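Local coordinates for UPF0311 protein CA_C3321 (Clostridium acetobutylicum ATCC 824, PDB 3G7G), which is of unknown function but belongs to the UPF0311 (DUF3237) family and folds into a closed antiparallel beta-barrel that assembles with three further subunits, at residues I94-D99 against A115-T120; G59-I64 against C71-R76. All blocks are in the same frame, centred on the assembly; numbering follows the deposited sequence.

Interaction 1: I94-D99 against A115-T120; sequences IRTVPD and AYYFRT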
ATOM      1  N   ILE A  94       0.723  14.367   4.072  1.00 28.23           N
ATOM      2  CA  ILE A  94      -0.442  15.096   4.585  1.00 28.81           C
ATOM      3  C   ILE A  94      -0.231  16.580   4.589  1.00 28.82           C
ATOM      4  O   ILE A  94       0.920  17.072   4.597  1.00 26.88           O
ATOM      5  CB  ILE A  94      -0.887  14.601   5.962  1.00 29.28           C
ATOM      6  CG1 ILE A  94       0.237  14.743   6.960  1.00 31.25           C
ATOM      7  CG2 ILE A  94      -1.373  13.112   5.878  1.00 26.92           C
ATOM      8  CD1 ILE A  94      -0.206  14.407   8.404  1.00 31.58           C
ATOM      9  N   ARG A  95      -1.357  17.296   4.520  1.00 29.22           N
ATOM     10  CA  ARG A  95      -1.342  18.749   4.583  1.00 29.51           C
ATOM     11  C   ARG A  95      -2.553  19.177   5.393  1.00 29.08           C
ATOM     12  O   ARG A  95      -3.689  18.882   5.028  1.00 27.64           O
ATOM     13  CB  ARG A  95      -1.363  19.366   3.185  1.00 29.11           C
ATOM     14  CG  ARG A  95      -1.513  20.876   3.202  1.00 30.62           C
ATOM     15  CD  ARG A  95      -1.193  21.456   1.884  1.00 32.51           C
ATOM     16  NE  ARG A  95      -2.242  21.121   0.930  1.00 36.88           N
ATOM     17  CZ  ARG A  95      -2.063  20.861  -0.361  1.00 38.09           C
ATOM     18  NH1 ARG A  95      -0.849  20.854  -0.900  1.00 40.43           N
ATOM     19  NH2 ARG A  95      -3.113  20.601  -1.120  1.00 37.88           N
ATOM     20  N   THR A  96      -2.284  19.833   6.517  1.00 28.85           N
ATOM     21  CA  THR A  96      -3.309  20.275   7.426  1.00 29.68           C
ATOM     22  C   THR A  96      -3.131  21.778   7.640  1.00 29.80           C
ATOM     23  O   THR A  96      -2.075  22.331   7.347  1.00 28.41           O
ATOM     24  CB  THR A  96      -3.198  19.587   8.805  1.00 29.48           C
ATOM     25  OG1 THR A  96      -1.985  19.996   9.429  1.00 27.17           O
ATOM     26  CG2 THR A  96      -3.198  18.110   8.706  1.00 28.49           C
ATOM     27  N   VAL A  97      -4.187  22.404   8.146  1.00 31.55           N
ATOM     28  CA  VAL A  97      -4.191  23.810   8.593  1.00 32.71           C
ATOM     29  C   VAL A  97      -4.880  23.896   9.946  1.00 33.39           C
ATOM     30  O   VAL A  97      -5.665  23.027  10.277  1.00 32.92           O
ATOM     31  CB  VAL A  97      -4.952  24.774   7.617  1.00 32.44           C
ATOM     32  CG1 VAL A  97      -4.193  24.934   6.319  1.00 32.87           C
ATOM     33  CG2 VAL A  97      -6.416  24.327   7.366  1.00 32.50           C
ATOM     34  N   PRO A  98      -4.599  24.950  10.734  1.00 35.19           N
ATOM     35  CA  PRO A  98      -5.407  25.180  11.952  1.00 36.84           C
ATOM     36  C   PRO A  98      -6.901  25.364  11.700  1.00 38.43           C
ATOM     37  O   PRO A  98      -7.321  25.669  10.578  1.00 38.12           O
ATOM     38  CB  PRO A  98      -4.809  26.446  12.549  1.00 36.27           C
ATOM     39  CG  PRO A  98      -3.448  26.528  11.991  1.00 35.52           C
ATOM     40  CD  PRO A  98      -3.528  25.953  10.602  1.00 35.35           C
ATOM     41  N   ASP A  99      -7.684  25.145  12.755  1.00 41.43           N
ATOM     42  CA  ASP A  99      -9.150  25.079  12.664  1.00 42.85           C
ATOM     43  C   ASP A  99      -9.730  26.308  12.023  1.00 43.81           C
ATOM     44  O   ASP A  99     -10.651  26.218  11.223  1.00 43.96           O
ATOM     45  CB  ASP A  99      -9.773  24.909  14.049  1.00 44.06           C
ATOM     46  CG  ASP A  99     -11.145  24.258  13.985  1.00 45.76           C
ATOM     47  OD1 ASP A  99     -12.081  24.947  13.498  1.00 53.61           O
ATOM     48  OD2 ASP A  99     -11.281  23.054  14.402  1.00 53.29           O
ATOM     49  N   ALA A 115       0.565  28.932   7.339  1.00 40.36           N
ATOM     50  CA  ALA A 115      -0.462  28.246   8.103  1.00 39.09           C
ATOM     51  C   ALA A 115      -0.378  26.705   7.982  1.00 37.31           C
ATOM     52  O   ALA A 115      -0.790  26.001   8.889  1.00 36.35           O
ATOM     53  CB  ALA A 115      -1.841  28.747   7.681  1.00 38.66           C
ATOM     54  N   TYR A 116       0.186  26.197   6.889  1.00 35.85           N
ATOM     55  CA  TYR A 116       0.177  24.757   6.614  1.00 35.10           C
ATOM     56  C   TYR A 116       1.212  23.914   7.377  1.00 33.12           C
ATOM     57  O   TYR A 116       2.352  24.325   7.548  1.00 33.00           O
ATOM     58  CB  TYR A 116       0.396  24.514   5.130  1.00 36.74           C
ATOM     59  CG  TYR A 116      -0.733  24.963   4.227  1.00 37.31           C
ATOM     60  CD1 TYR A 116      -1.894  24.227   4.112  1.00 39.85           C
ATOM     61  CD2 TYR A 116      -0.596  26.100   3.439  1.00 41.25           C
ATOM     62  CE1 TYR A 116      -2.917  24.616   3.249  1.00 39.66           C
ATOM     63  CE2 TYR A 116      -1.599  26.506   2.572  1.00 40.24           C
ATOM     64  CZ  TYR A 116      -2.759  25.776   2.490  1.00 40.40           C
ATOM     65  OH  TYR A 116      -3.747  26.206   1.641  1.00 40.49           O
ATOM     66  N   TYR A 117       0.771  22.754   7.857  1.00 30.95           N
ATOM     67  CA  TYR A 117       1.632  21.607   8.099  1.00 30.16           C
ATOM     68  C   TYR A 117       1.594  20.767   6.824  1.00 29.14           C
ATOM     69  O   TYR A 117       0.550  20.269   6.460  1.00 28.43           O
ATOM     70  CB  TYR A 117       1.107  20.782   9.258  1.00 28.99           C
ATOM     71  CG  TYR A 117       1.933  19.564   9.570  1.00 29.19           C
ATOM     72  CD1 TYR A 117       3.029  19.663  10.401  1.00 28.72           C
ATOM     73  CD2 TYR A 117       1.624  18.305   9.022  1.00 28.27           C
ATOM     74  CE1 TYR A 117       3.802  18.569  10.674  1.00 27.75           C
ATOM     75  CE2 TYR A 117       2.392  17.212   9.286  1.00 26.03           C
ATOM     76  CZ  TYR A 117       3.473  17.347  10.140  1.00 26.86           C
ATOM     77  OH  TYR A 117       4.284  16.272  10.453  1.00 28.55           O
ATOM     78  N   PHE A 118       2.729  20.598   6.167  1.00 28.77           N
ATOM     79  CA  PHE A 118       2.773  19.951   4.868  1.00 29.51           C
ATOM     80  C   PHE A 118       4.033  19.052   4.818  1.00 29.12           C
ATOM     81  O   PHE A 118       5.125  19.531   4.590  1.00 29.51           O
ATOM     82  CB  PHE A 118       2.733  21.067   3.805  1.00 29.49           C
ATOM     83  CG  PHE A 118       2.565  20.598   2.394  1.00 29.97           C
ATOM     84  CD1 PHE A 118       2.689  21.516   1.352  1.00 30.20           C
ATOM     85  CD2 PHE A 118       2.290  19.259   2.082  1.00 29.58           C
ATOM     86  CE1 PHE A 118       2.557  21.114   0.021  1.00 31.01           C
ATOM     87  CE2 PHE A 118       2.183  18.853   0.756  1.00 29.92           C
ATOM     88  CZ  PHE A 118       2.303  19.794  -0.276  1.00 30.74           C
ATOM     89  N   ARG A 119       3.852  17.765   5.127  1.00 28.59           N
ATOM     90  CA  ARG A 119       4.946  16.814   5.240  1.00 28.38           C
ATOM     91  C   ARG A 119       4.592  15.520   4.567  1.00 27.40           C
ATOM     92  O   ARG A 119       3.436  15.098   4.599  1.00 27.18           O
ATOM     93  CB  ARG A 119       5.235  16.532   6.712  1.00 29.05           C
ATOM     94  CG  ARG A 119       5.582  17.777   7.526  1.00 29.96           C
ATOM     95  CD  ARG A 119       6.877  18.291   7.078  1.00 33.85           C
ATOM     96  NE  ARG A 119       7.422  19.328   7.933  1.00 36.21           N
ATOM     97  CZ  ARG A 119       7.416  20.614   7.641  1.00 37.45           C
ATOM     98  NH1 ARG A 119       6.844  21.049   6.524  1.00 40.43           N
ATOM     99  NH2 ARG A 119       7.977  21.473   8.477  1.00 38.29           N
ATOM    100  N   THR A 120       5.599  14.878   3.988  1.00 27.38           N
ATOM    101  CA  THR A 120       5.422  13.661   3.210  1.00 27.31           C
ATOM    102  C   THR A 120       6.628  12.706   3.353  1.00 26.78           C
ATOM    103  O   THR A 120       7.722  13.093   3.804  1.00 27.68           O
ATOM    104  CB  THR A 120       5.177  13.956   1.679  1.00 27.12           C
ATOM    105  OG1 THR A 120       6.419  14.172   1.017  1.00 29.17           O
ATOM    106  CG2 THR A 120       4.333  15.163   1.468  1.00 29.31           C
TER
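Arg95 lies over one face of the Phe118 ring, the two side chains running side by side in the same direction. Arg95 CD stands 3.8 Å above the ring plane, offset toward the rim, and makes a CH-pi contact. A bend at chi3 (71°) turns NE, and the guanidinium beyond it remains above that face, with Arg95 CZ 4.8 Å from the ring centroid in a cation-pi interaction. The two planes are 75° apart, Phe118 CE1 lies at the guanidinium's edge, in its plane, and Arg95 NH1 approaches Phe118 CZ to 3.4 Å. At the edge of the same ring, Ile94 O lies near the plane, 3.6 Å from Phe118 CD2. The Tyr116 ring is met obliquely by Arg95 CG and by Val97 CG1, the latter 3.3 Å from Tyr116 CD1. On the face carrying Ile94, Thr96 and Tyr117, Arg119 CG sits over one face of the Tyr117 ring, while Ile94 CD1 touches the edge, 3.9 Å from Tyr117 CE2. The ring's hydroxyl reaches beyond the pair to Ile157 O and Ile138 N of the second subunit.

Between the two layers of side chains, Ile94 with Arg119 and Thr96 with Tyr117 are hydrogen-bonded antiparallel pairs, with two backbone bonds each; Arg95 and Phe118 form the non-hydrogen-bonded pair between them, with Arg95 CA 3.1 Å from Tyr117 O. Together they form the seam between barrel strands 86-96 and 117-126. Chemically, the two faces differ: the Arg95 charge is set against aromatic surface and would probably be stabilised by the Phe118 pi electrons, whereas the Tyr117 face helps bind another subunit.

Interaction 2: G59-I64 against C71-R76; sequences GIDSQI and CELSAR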
ATOM      1  N   GLY A  59       3.333  13.071 -14.480  1.00 28.62           N
ATOM      2  CA  GLY A  59       3.195  13.243 -13.047  1.00 28.29           C
ATOM      3  C   GLY A  59       1.815  13.702 -12.637  1.00 28.22           C
ATOM      4  O   GLY A  59       1.245  14.642 -13.200  1.00 28.53           O
ATOM      5  N   ILE A  60       1.268  13.019 -11.648  1.00 27.04           N
ATOM      6  CA  ILE A  60      -0.014  13.369 -11.072  1.00 27.08           C
ATOM      7  C   ILE A  60       0.062  13.248  -9.546  1.00 26.49           C
ATOM      8  O   ILE A  60       0.596  12.260  -9.034  1.00 25.40           O
ATOM      9  CB  ILE A  60      -1.098  12.409 -11.569  1.00 26.11           C
ATOM     10  CG1 ILE A  60      -1.435  12.714 -13.033  1.00 28.16           C
ATOM     11  CG2 ILE A  60      -2.345  12.509 -10.689  1.00 26.96           C
ATOM     12  CD1 ILE A  60      -2.258  14.022 -13.221  1.00 29.05           C
ATOM     13  N   ASP A  61      -0.452  14.253  -8.837  1.00 27.11           N
ATOM     14  CA  ASP A  61      -0.739  14.131  -7.416  1.00 26.90           C
ATOM     15  C   ASP A  61      -2.234  13.824  -7.202  1.00 26.85           C
ATOM     16  O   ASP A  61      -3.103  14.623  -7.544  1.00 27.62           O
ATOM     17  CB  ASP A  61      -0.339  15.390  -6.660  1.00 28.36           C
ATOM     18  CG  ASP A  61      -0.278  15.171  -5.142  1.00 30.31           C
ATOM     19  OD1 ASP A  61      -0.664  14.069  -4.680  1.00 42.24           O
ATOM     20  OD2 ASP A  61       0.140  16.088  -4.400  1.00 40.59           O
ATOM     21  N   SER A  62      -2.532  12.633  -6.703  1.00 26.04           N
ATOM     22  CA  SER A  62      -3.871  12.275  -6.329  1.00 25.67           C
ATOM     23  C   SER A  62      -4.097  12.663  -4.863  1.00 25.72           C
ATOM     24  O   SER A  62      -3.396  12.193  -3.980  1.00 24.60           O
ATOM     25  CB  SER A  62      -4.102  10.804  -6.530  1.00 25.72           C
ATOM     26  OG  SER A  62      -5.455  10.517  -6.308  1.00 25.23           O
ATOM     27  N   GLN A  63      -5.071  13.537  -4.639  1.00 25.97           N
ATOM     28  CA  GLN A  63      -5.318  14.171  -3.354  1.00 27.25           C
ATOM     29  C   GLN A  63      -6.756  14.000  -2.907  1.00 26.25           C
ATOM     30  O   GLN A  63      -7.672  14.026  -3.705  1.00 25.54           O
ATOM     31  CB  GLN A  63      -5.059  15.654  -3.450  1.00 27.56           C
ATOM     32  CG  GLN A  63      -3.719  15.972  -3.944  1.00 29.04           C
ATOM     33  CD  GLN A  63      -3.442  17.459  -3.929  1.00 29.17           C
ATOM     34  OE1 GLN A  63      -4.361  18.298  -3.999  1.00 30.90           O
ATOM     35  NE2 GLN A  63      -2.178  17.794  -3.844  1.00 32.63           N
ATOM     36  N   ILE A  64      -6.942  13.854  -1.610  1.00 26.66           N
ATOM     37  CA  ILE A  64      -8.277  13.875  -1.062  1.00 26.67           C
ATOM     38  C   ILE A  64      -8.277  14.762   0.191  1.00 26.94           C
ATOM     39  O   ILE A  64      -7.479  14.557   1.104  1.00 27.64           O
ATOM     40  CB  ILE A  64      -8.762  12.416  -0.800  1.00 27.09           C
ATOM     41  CG1 ILE A  64     -10.204  12.396  -0.268  1.00 28.55           C
ATOM     42  CG2 ILE A  64      -7.743  11.673   0.090  1.00 25.36           C
ATOM     43  CD1 ILE A  64     -11.241  11.738  -1.183  1.00 26.50           C
ATOM     44  N   CYS A  71      -5.792  17.042   4.215  1.00 31.28           N
ATOM     45  CA  CYS A  71      -5.521  16.595   2.858  1.00 31.11           C
ATOM     46  C   CYS A  71      -4.493  15.443   2.865  1.00 30.79           C
ATOM     47  O   CYS A  71      -3.405  15.568   3.438  1.00 30.68           O
ATOM     48  CB  CYS A  71      -5.017  17.774   2.045  1.00 31.34           C
ATOM     49  SG  CYS A  71      -4.642  17.417   0.344  1.00 34.95           S
ATOM     50  N   GLU A  72      -4.886  14.310   2.291  1.00 30.24           N
ATOM     51  CA  GLU A  72      -4.002  13.145   2.066  1.00 29.65           C
ATOM     52  C   GLU A  72      -3.522  13.188   0.624  1.00 28.73           C
ATOM     53  O   GLU A  72      -4.336  13.212  -0.294  1.00 28.80           O
ATOM     54  CB  GLU A  72      -4.772  11.849   2.347  1.00 29.57           C
ATOM     55  CG  GLU A  72      -5.309  11.750   3.794  1.00 31.97           C
ATOM     56  CD  GLU A  72      -6.192  10.528   4.006  1.00 32.24           C
ATOM     57  OE1 GLU A  72      -6.206   9.637   3.134  1.00 39.59           O
ATOM     58  OE2 GLU A  72      -6.883  10.465   5.029  1.00 34.46           O
ATOM     59  N   LEU A  73      -2.202  13.225   0.441  1.00 27.52           N
ATOM     60  CA  LEU A  73      -1.559  13.382  -0.855  1.00 27.34           C
ATOM     61  C   LEU A  73      -0.781  12.135  -1.259  1.00 26.01           C
ATOM     62  O   LEU A  73      -0.073  11.562  -0.439  1.00 24.93           O
ATOM     63  CB  LEU A  73      -0.548  14.545  -0.778  1.00 27.36           C
ATOM     64  CG  LEU A  73      -1.196  15.860  -0.350  1.00 29.62           C
ATOM     65  CD1 LEU A  73      -0.542  16.374   0.873  1.00 29.73           C
ATOM     66  CD2 LEU A  73      -1.159  16.921  -1.469  1.00 31.23           C
ATOM     67  N   SER A  74      -0.913  11.743  -2.529  1.00 25.85           N
ATOM     68  CA  SER A  74      -0.124  10.656  -3.113  1.00 25.29           C
ATOM     69  C   SER A  74       0.265  11.006  -4.531  1.00 24.54           C
ATOM     70  O   SER A  74      -0.563  10.931  -5.460  1.00 24.73           O
ATOM     71  CB  SER A  74      -0.888   9.340  -3.049  1.00 25.31           C
ATOM     72  OG  SER A  74      -0.060   8.231  -3.475  1.00 26.91           O
ATOM     73  N   ALA A  75       1.514  11.396  -4.708  1.00 23.14           N
ATOM     74  CA  ALA A  75       2.063  11.813  -6.030  1.00 23.18           C
ATOM     75  C   ALA A  75       2.943  10.751  -6.680  1.00 23.09           C
ATOM     76  O   ALA A  75       3.692  10.074  -5.999  1.00 24.28           O
ATOM     77  CB  ALA A  75       2.864  13.166  -5.914  1.00 22.10           C
ATOM     78  N   ARG A  76       2.771  10.532  -7.982  1.00 22.23           N
ATOM     79  CA  ARG A  76       3.626   9.641  -8.720  1.00 22.63           C
ATOM     80  C   ARG A  76       4.147  10.392  -9.902  1.00 23.49           C
ATOM     81  O   ARG A  76       3.356  10.809 -10.784  1.00 23.35           O
ATOM     82  CB  ARG A  76       2.868   8.445  -9.246  1.00 21.67           C
ATOM     83  CG  ARG A  76       2.239   7.598  -8.196  1.00 22.38           C
ATOM     84  CD  ARG A  76       1.379   6.553  -8.858  1.00 21.49           C
ATOM     85  NE  ARG A  76       1.060   5.493  -7.939  1.00 22.18           N
ATOM     86  CZ  ARG A  76       0.280   4.472  -8.215  1.00 22.38           C
ATOM     87  NH1 ARG A  76      -0.278   4.379  -9.393  1.00 23.67           N
ATOM     88  NH2 ARG A  76       0.066   3.535  -7.299  1.00 25.36           N
TER
HETATM   89  O   HOH W   1      -0.929   9.767  -8.618  1.00 24.21           O
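Asp61 reaches across to Leu73, Ser74 and Ala75, and its side chain can be traced atom by atom. Asp61 CB faces Ala75 CB, its partner in a non-hydrogen-bonded pair, and Asp61 CG, placed anti to the backbone N (chi1 -165°), lies 3.8 Å from that same methyl. The carboxylate then divides its contacts: Asp61 OD1 lies 3.2 Å from both Ser74 N and Ser74 O in the opposite backbone, whereas Asp61 OD2 points to the Leu73 side. OD2 also accepts a hydrogen bond from Gln63 NE2. The modelled places of that amide nitrogen and of Leu73 CD2 are less certain, because the two stand too close together, and the approach of OD2 to Leu73 CD2 is doubtful for the same reason. Further along the same face, Gln63 and Leu73 lie side by side, and Gln63 OE1 is hydrogen-bonded to Gln37 on the preceding strand.

On the face carrying Ser62 and Ser74, Ile64 and Glu72 run alongside each other, Ile64 CG2 meeting Glu72 CB at 3.7 Å, while the Glu72 carboxylate forms a salt bridge with Arg66. Ser62 and Ser74 turn their hydroxyls to a third subunit, where they form hydrogen bonds with Tyr88 and Arg76 respectively; Arg76 of this chain is hydrogen-bonded in return to Ser74 of that subunit and pairs with Glu90 of its own.

Six backbone hydrogen bonds join Ile60 with Arg76, Ser62 with Ser74 and Ile64 with Glu72, two to each pair. A water donates to Ile60 O at 3.0 Å and more weakly to Ser74 O. Regular alternation of hydrogen-bonded and non-hydrogen-bonded pairs, between strands that follow one another in the chain, is the pattern of an antiparallel beta-hairpin, here one element of an up-and-down barrel.

In the fold
From the N terminus, the chain lays down strands 11-30 and 34-47 before interaction 2 closes the hairpin of strands 53-65 and 71-81 across a short turn. Strand 86-96 then returns beside 71-81, and interaction 1 closes a longer loop, containing helix 102-107, by pairing 86-96 with 117-126. The two contacts therefore follow in series, neither nested nor crossed. Each joins one pair of strands, and the seam between 71-81 and 86-96, where they touch, makes four consecutive strands continuous: Arg95 N probably donates to Cys71 O, 2.9 Å away, and Phe118 packs against Leu73. Strands 139-144 and 150-157 complete the sheet, while the two contacts border different neighbouring subunits.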